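Local atomic coordinates of uncharacterized protein YacP (PDB entry 5MQ8), a protein that probably acts as a PIN-like endoribonuclease that cuts messenger RNA in a ribosome-dependent manner, contributing to mRNA decay in Bacillus subtilis. Residues 156-159 against 160-164. Sequence-based numbering, arbitrary orientation.
Sequences EVLK and TFEKW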
# COMPACT_ATOMS: atom_id res chain seq x y z
N GLU A 156 -2.09 3.19 3.00
CA GLU A 156 -0.68 3.34 2.63
C GLU A 156 -0.53 4.19 1.34
O GLU A 156 0.38 5.02 1.27
CB GLU A 156 0.02 1.97 2.51
CG GLU A 156 1.52 2.04 2.62
CD GLU A 156 2.05 2.67 3.90
OE1 GLU A 156 2.84 3.63 3.78
OE2 GLU A 156 1.66 2.24 5.00
N VAL A 157 -1.44 4.03 0.36
CA VAL A 157 -1.48 4.85 -0.87
C VAL A 157 -1.67 6.33 -0.45
O VAL A 157 -0.91 7.20 -0.88
CB VAL A 157 -2.59 4.38 -1.87
CG1 VAL A 157 -2.84 5.41 -2.98
CG2 VAL A 157 -2.27 3.01 -2.47
N LEU A 158 -2.68 6.58 0.40
CA LEU A 158 -3.02 7.90 0.91
C LEU A 158 -1.85 8.54 1.67
O LEU A 158 -1.56 9.71 1.43
CB LEU A 158 -4.31 7.86 1.76
CG LEU A 158 -4.91 9.20 2.16
CD1 LEU A 158 -5.12 10.12 0.94
CD2 LEU A 158 -6.24 9.01 2.91
N LYS A 159 -1.17 7.77 2.55
CA LYS A 159 0.01 8.23 3.29
C LYS A 159 1.13 8.68 2.34
O LYS A 159 1.73 9.73 2.58
CB LYS A 159 0.53 7.16 4.24
CG LYS A 159 -0.17 7.11 5.59
CD LYS A 159 0.37 5.96 6.42
CE LYS A 159 0.91 6.37 7.78
NZ LYS A 159 1.49 5.22 8.53
N THR A 160 1.37 7.92 1.25
CA THR A 160 2.37 8.24 0.22
C THR A 160 2.00 9.56 -0.51
O THR A 160 2.90 10.36 -0.80
CB THR A 160 2.54 7.06 -0.75
OG1 THR A 160 2.72 5.85 -0.01
CG2 THR A 160 3.71 7.24 -1.70
N PHE A 161 0.70 9.76 -0.81
CA PHE A 161 0.19 10.96 -1.49
C PHE A 161 0.42 12.20 -0.62
O PHE A 161 0.84 13.23 -1.12
CB PHE A 161 -1.31 10.80 -1.85
CG PHE A 161 -1.99 12.04 -2.40
CD1 PHE A 161 -1.85 12.40 -3.73
CD2 PHE A 161 -2.80 12.82 -1.58
CE1 PHE A 161 -2.49 13.54 -4.24
CE2 PHE A 161 -3.44 13.97 -2.09
CZ PHE A 161 -3.28 14.31 -3.42
N GLU A 162 0.15 12.07 0.68
CA GLU A 162 0.31 13.14 1.65
C GLU A 162 1.78 13.45 1.91
O GLU A 162 2.13 14.62 2.04
CB GLU A 162 -0.43 12.80 2.95
CG GLU A 162 -1.93 12.79 2.78
CD GLU A 162 -2.70 12.19 3.95
OE1 GLU A 162 -2.11 11.38 4.70
OE2 GLU A 162 -3.89 12.52 4.10
N LYS A 163 2.64 12.40 1.97
CA LYS A 163 4.10 12.54 2.14
C LYS A 163 4.65 13.35 0.96
O LYS A 163 5.36 14.33 1.19
CB LYS A 163 4.79 11.16 2.19
CG LYS A 163 5.15 10.70 3.59
CD LYS A 163 5.70 9.29 3.56
CE LYS A 163 4.83 8.34 4.33
NZ LYS A 163 5.17 6.92 4.04
N TRP A 164 4.25 13.00 -0.28
CA TRP A 164 4.66 13.72 -1.48
C TRP A 164 4.23 15.21 -1.43
O TRP A 164 5.07 16.09 -1.64
CB TRP A 164 4.14 13.05 -2.77
CG TRP A 164 4.15 13.96 -3.97
CD1 TRP A 164 5.23 14.33 -4.71
CD2 TRP A 164 3.04 14.73 -4.47
NE1 TRP A 164 4.86 15.23 -5.68
CE2 TRP A 164 3.52 15.51 -5.55
CE3 TRP A 164 1.68 14.82 -4.12
CZ2 TRP A 164 2.69 16.37 -6.28
CZ3 TRP A 164 0.86 15.68 -4.84
CH2 TRP A 164 1.36 16.45 -5.90
O HOH W 1 4.30 5.18 2.11
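E156 and T160 meet in a local contact one helical turn apart, within the C-terminal helix 151-165, which lies away from the parallel sheet and packs against a second subunit. Four consecutive i to i+4 backbone bonds establish the alpha-helix: T160 to E156, F161 to V157, E162 to L158 and K163 to K159, with N-H...O angles of 152° to 157°. The carbonyl oxygen of E156 is gripped twice, by T160 N at 3.1 Å and by T160 OG1 at 2.8 Å, and the two donors approach from opposite faces of its plane. The threonine torsion accounts for the second bond, since chi1 of -49° sets OG1 beside its own backbone N and turns it back toward the preceding turn, where E156 O lies.

A single water then joins three side chains on this flank. It donates to E156 OE1 and to T160 OG1 and accepts from K163 NZ, each at 2.7 Å. Because E156 OE1 and K163 NZ stay 4.0 Å apart, their opposite charges are linked through solvent, with no direct salt bridge. The lysine, bent at chi3, runs past K159 O, with K163 CE 3.8 Å from that oxygen, to reach the water.

On another flank, the E162 side chain, extended beyond CG, crosses L158 at a slant: E162 CG lies 3.4 Å from L158 O, and E162 OE2 comes 4.0 Å from L158 CG. Its polar partners lie across the subunit interface, where OE2 forms a salt bridge with NE of R68 and a hydrogen bond with OG of S42, both of the second subunit; L158 packs on R68, and V157 on L153, again of the second subunit. Threonine side-chain bonding to the i-4 carbonyl is a familiar alpha-helical motif, here within a helix that contributes to the dimer interface of a YacP-like NYN protein.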